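Local coordinates for ABC transporter binding protein AcbH (Actinoplanes, PDB 3OO8), which binds beta-D-galactopyranose, its exclusive substrate, as the extracellular solute receptor of a bacterial ABC transporter, at residues A[163-168]-A[280-285]; A[53-58]-A[319-324]. The protein carries 2 engineered substitutions. All blocks are in the same frame, centred on the assembly; numbering follows the deposited sequence.

Contact 1: A[163-168]-A[280-285]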
# COMPACT_ATOMS: atom_id res chain seq x y z
N GLU A 163 -11.51 20.36 -8.20
CA GLU A 163 -12.49 21.45 -8.07
C GLU A 163 -13.82 20.90 -7.60
O GLU A 163 -14.46 21.52 -6.74
CB GLU A 163 -12.64 22.28 -9.37
CG GLU A 163 -13.31 21.56 -10.55
CD GLU A 163 -14.85 21.58 -10.51
OE1 GLU A 163 -15.50 20.91 -11.36
OE2 GLU A 163 -15.43 22.27 -9.63
N ALA A 164 -14.23 19.74 -8.10
CA ALA A 164 -15.54 19.17 -7.71
C ALA A 164 -15.44 18.69 -6.26
O ALA A 164 -16.40 18.81 -5.48
CB ALA A 164 -15.94 18.06 -8.64
N PHE A 165 -14.26 18.20 -5.90
CA PHE A 165 -13.98 17.69 -4.55
C PHE A 165 -14.12 18.79 -3.49
O PHE A 165 -14.75 18.61 -2.44
CB PHE A 165 -12.58 17.09 -4.57
CG PHE A 165 -12.17 16.37 -3.30
CD1 PHE A 165 -12.93 15.31 -2.81
CD2 PHE A 165 -11.00 16.71 -2.65
CE1 PHE A 165 -12.54 14.63 -1.69
CE2 PHE A 165 -10.60 16.04 -1.49
CZ PHE A 165 -11.37 14.98 -1.01
N ILE A 166 -13.55 19.96 -3.79
CA ILE A 166 -13.56 21.07 -2.87
C ILE A 166 -14.99 21.59 -2.83
O ILE A 166 -15.50 21.93 -1.75
CB ILE A 166 -12.55 22.14 -3.25
CG1 ILE A 166 -11.13 21.58 -3.07
CG2 ILE A 166 -12.75 23.43 -2.43
CD1 ILE A 166 -10.80 21.10 -1.66
N ALA A 167 -15.65 21.61 -3.98
CA ALA A 167 -17.04 22.11 -4.01
C ALA A 167 -17.95 21.20 -3.16
O ALA A 167 -18.86 21.68 -2.45
CB ALA A 167 -17.54 22.19 -5.47
N LEU A 168 -17.70 19.90 -3.24
CA LEU A 168 -18.44 18.92 -2.43
C LEU A 168 -18.17 19.08 -0.94
O LEU A 168 -19.09 19.08 -0.11
CB LEU A 168 -18.09 17.51 -2.89
CG LEU A 168 -18.68 16.33 -2.11
CD1 LEU A 168 -20.22 16.34 -2.15
CD2 LEU A 168 -18.11 15.04 -2.64
N ASP A 280 -18.95 2.62 0.23
CA ASP A 280 -18.38 2.60 -1.11
C ASP A 280 -17.14 3.50 -1.06
O ASP A 280 -16.78 4.06 -0.00
CB ASP A 280 -19.40 3.15 -2.13
CG ASP A 280 -19.20 2.63 -3.54
OD1 ASP A 280 -18.10 2.21 -3.92
OD2 ASP A 280 -20.20 2.66 -4.31
N PHE A 281 -16.47 3.63 -2.19
CA PHE A 281 -15.33 4.55 -2.23
C PHE A 281 -15.12 5.10 -3.61
O PHE A 281 -15.71 4.61 -4.59
CB PHE A 281 -14.02 3.89 -1.78
CG PHE A 281 -13.53 2.76 -2.67
CD1 PHE A 281 -12.74 3.03 -3.77
CD2 PHE A 281 -13.79 1.43 -2.32
CE1 PHE A 281 -12.25 2.00 -4.58
CE2 PHE A 281 -13.29 0.40 -3.10
CZ PHE A 281 -12.53 0.66 -4.23
N PHE A 282 -14.38 6.20 -3.67
CA PHE A 282 -13.90 6.72 -4.95
C PHE A 282 -12.41 6.99 -4.83
O PHE A 282 -11.90 7.19 -3.74
CB PHE A 282 -14.71 7.93 -5.46
CG PHE A 282 -14.77 9.11 -4.49
CD1 PHE A 282 -13.72 10.03 -4.45
CD2 PHE A 282 -15.86 9.31 -3.66
CE1 PHE A 282 -13.74 11.11 -3.62
CE2 PHE A 282 -15.87 10.39 -2.80
CZ PHE A 282 -14.81 11.30 -2.79
N VAL A 283 -11.68 6.93 -5.96
CA VAL A 283 -10.27 7.27 -5.88
C VAL A 283 -10.06 8.76 -5.63
O VAL A 283 -10.89 9.61 -6.00
CB VAL A 283 -9.48 6.78 -7.13
CG1 VAL A 283 -9.77 5.32 -7.33
CG2 VAL A 283 -9.85 7.56 -8.41
N PHE A 284 -8.95 9.10 -4.99
CA PHE A 284 -8.70 10.51 -4.73
C PHE A 284 -8.78 11.30 -6.04
O PHE A 284 -8.21 10.85 -7.06
CB PHE A 284 -7.34 10.69 -4.08
CG PHE A 284 -7.17 12.02 -3.37
CD1 PHE A 284 -7.45 12.10 -2.00
CD2 PHE A 284 -6.72 13.15 -4.04
CE1 PHE A 284 -7.28 13.30 -1.29
CE2 PHE A 284 -6.54 14.36 -3.35
CZ PHE A 284 -6.84 14.44 -1.99
N PRO A 285 -9.46 12.46 -6.05
CA PRO A 285 -9.66 13.20 -7.32
C PRO A 285 -8.38 13.68 -8.00
O PRO A 285 -7.33 13.78 -7.38
CB PRO A 285 -10.53 14.39 -6.90
CG PRO A 285 -11.32 13.81 -5.74
CD PRO A 285 -10.25 13.08 -4.96
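Pro285 covers one face of the Phe165 ring: its CD sits over the middle of the ring, 4.1 Å from the centroid and only 11° off the normal, a CH-pi contact. Beside it, Pro285 CG comes still closer to the inner end of the phenyl group, 3.6 Å from Phe165 CG. The rest of the ring meets two more aromatics. Phe165 CE1 arrives at the edge of the Phe282 ring, near its plane, and touches Phe282 CZ at 4.2 Å. On another side, Phe165 CE2 meets Phe284 CZ at 4.1 Å; here the two planes are inclined at 58°, an oblique pairing. Phe165 reaches all three because its CG stands anti to the backbone N (chi1 -173°), which carries the ring off helix 162-174. In this class 2 solute-binding fold the contact fastens that helix to the end of strand 279-282, which pairs antiparallel with strand 134-147 in the central sheet, and to the segment 283-285 that follows. Met259 of strand 257-261, which also pairs with strand 134-147, touches both Phe165 and Phe282, adding a sulfur-bearing side chain from the sheet to the cluster. Phe284 makes an edge-to-face pair with Phe261 and lies about 8 Å, side chain to side chain, from the galactose-binding Trp142. Its carbonyl O accepts a hydrogen bond from Arg200 NH2.

Contact 2: A[53-58]-A[319-324]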
# COMPACT_ATOMS: atom_id res chain seq x y z
N THR A 53 2.28 -27.88 -3.41
CA THR A 53 2.86 -29.21 -3.56
C THR A 53 2.01 -30.12 -4.46
O THR A 53 2.52 -30.79 -5.35
CB THR A 53 3.08 -29.86 -2.18
OG1 THR A 53 3.96 -29.02 -1.42
CG2 THR A 53 3.67 -31.26 -2.30
N THR A 54 0.71 -30.12 -4.25
CA THR A 54 -0.15 -30.96 -5.10
C THR A 54 0.05 -30.65 -6.59
O THR A 54 0.11 -31.56 -7.42
CB THR A 54 -1.63 -30.75 -4.68
OG1 THR A 54 -1.76 -31.04 -3.29
CG2 THR A 54 -2.55 -31.65 -5.48
N SER A 55 0.18 -29.36 -6.93
CA SER A 55 0.34 -28.91 -8.31
C SER A 55 1.75 -29.13 -8.86
O SER A 55 1.93 -29.72 -9.93
CB SER A 55 -0.02 -27.43 -8.45
OG SER A 55 0.20 -26.94 -9.77
N THR A 56 2.76 -28.68 -8.12
CA THR A 56 4.13 -28.71 -8.64
C THR A 56 4.96 -29.95 -8.27
O THR A 56 6.03 -30.19 -8.86
CB THR A 56 4.94 -27.49 -8.11
OG1 THR A 56 5.20 -27.66 -6.71
CG2 THR A 56 4.24 -26.13 -8.34
N THR A 57 4.47 -30.73 -7.32
CA THR A 57 5.15 -31.89 -6.69
C THR A 57 6.19 -31.50 -5.64
O THR A 57 6.73 -32.36 -4.91
CB THR A 57 5.69 -32.97 -7.68
OG1 THR A 57 6.99 -32.59 -8.15
CG2 THR A 57 4.74 -33.25 -8.82
N VAL A 58 6.46 -30.20 -5.49
CA VAL A 58 7.55 -29.82 -4.60
C VAL A 58 7.08 -29.77 -3.17
O VAL A 58 6.16 -29.02 -2.85
CB VAL A 58 8.11 -28.41 -4.99
CG1 VAL A 58 9.14 -28.00 -3.94
CG2 VAL A 58 8.73 -28.49 -6.43
N LEU A 319 7.37 -20.68 -6.93
CA LEU A 319 7.03 -19.30 -7.31
C LEU A 319 6.13 -19.23 -8.54
O LEU A 319 5.24 -18.39 -8.61
CB LEU A 319 8.30 -18.48 -7.54
CG LEU A 319 9.13 -18.06 -6.32
CD1 LEU A 319 10.43 -17.35 -6.75
CD2 LEU A 319 8.34 -17.16 -5.32
N GLN A 320 6.39 -20.07 -9.55
CA GLN A 320 5.52 -20.11 -10.72
C GLN A 320 4.08 -20.40 -10.32
O GLN A 320 3.17 -19.78 -10.86
CB GLN A 320 6.02 -21.14 -11.73
CG GLN A 320 7.28 -20.66 -12.35
CD GLN A 320 7.96 -21.67 -13.26
OE1 GLN A 320 7.41 -22.73 -13.55
NE2 GLN A 320 9.16 -21.35 -13.72
N TYR A 321 3.88 -21.32 -9.39
CA TYR A 321 2.54 -21.63 -8.89
C TYR A 321 1.94 -20.44 -8.16
O TYR A 321 0.74 -20.11 -8.32
CB TYR A 321 2.58 -22.89 -8.01
CG TYR A 321 1.24 -23.11 -7.33
CD1 TYR A 321 0.21 -23.79 -7.98
CD2 TYR A 321 0.99 -22.56 -6.09
CE1 TYR A 321 -1.02 -23.92 -7.39
CE2 TYR A 321 -0.22 -22.71 -5.50
CZ TYR A 321 -1.21 -23.36 -6.15
OH TYR A 321 -2.43 -23.46 -5.49
N ILE A 322 2.76 -19.78 -7.34
CA ILE A 322 2.26 -18.65 -6.57
C ILE A 322 1.79 -17.53 -7.52
O ILE A 322 0.85 -16.78 -7.19
CB ILE A 322 3.36 -18.15 -5.58
CG1 ILE A 322 3.50 -19.17 -4.44
CG2 ILE A 322 3.06 -16.73 -5.07
CD1 ILE A 322 4.62 -18.84 -3.41
N GLY A 323 2.47 -17.39 -8.64
CA GLY A 323 2.13 -16.33 -9.63
C GLY A 323 0.98 -16.73 -10.52
O GLY A 323 1.06 -16.52 -11.74
N THR A 324 -0.10 -17.25 -9.93
CA THR A 324 -1.30 -17.61 -10.72
C THR A 324 -2.55 -17.10 -10.04
O THR A 324 -2.55 -16.88 -8.82
CB THR A 324 -1.43 -19.17 -10.89
OG1 THR A 324 -1.61 -19.78 -9.62
CG2 THR A 324 -0.20 -19.77 -11.57
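Thr56 and Tyr321 form the buried half of this contact, where the last turns of two helices, 39-56 and 312-322, meet at the edge of the solute-binding fold. The methyl CG2 of Thr56 presses on Tyr321 CB at 3.7 Å, and the CA atoms of the pair are 7.3 Å apart, the nearest across the two segments. Thr56 chi1 (70°) sets CG2 anti to its own carbonyl carbon and aims the methyl across the interface, while OG1 turns back to its own chain. Tyr321 lays its ring across the flank of helix 39-56, where Leu48, Gln51 and Ala52 also touch it. The outer half faces solvent: exposed Ser55 lies obliquely against the ring, with its OG 3.6 Å from Tyr321 CD1 and its CB 3.7 Å from the same atom, simple van der Waals contact. Both helix ends are tied off by hydroxyls. On one side Thr324, the N-cap of helix 325-332, holds Tyr321 O through OG1 at 2.7 Å, in the carbonyl plane, and OG1 also accepts from Ala327 N. On the other, Thr57 takes positive phi and ends helix 39-56, its OG1 bonding to Thr56 O, which Lys317 NZ also reaches. Thr56 OG1 donates to Ala52 O and closes an ST turn by accepting from Val58 N at 3.1 Å with an N-H...O angle of 163°.

Contacts 1 and 2 lie on opposite sides of the chain's centre, 42 Å between centres and about 21 Å between nearest atoms, so they do not touch. Along the chain the order is 53-58, 163-168, 280-285, 319-324: contact 1 is nested within the loop closed by contact 2. Strand 134-147 runs through the neighbourhood of both, pairing with strand 279-282 beside contact 1 and packing against Leu319 and Ile322 beside contact 2. Contact 1 joins a helix to a strand end near the galactose site, whereas contact 2 joins two helix ends away from it. Their places on opposite sides of the centre are consistent with one contact in each lobe of a two-lobed solute-binding protein.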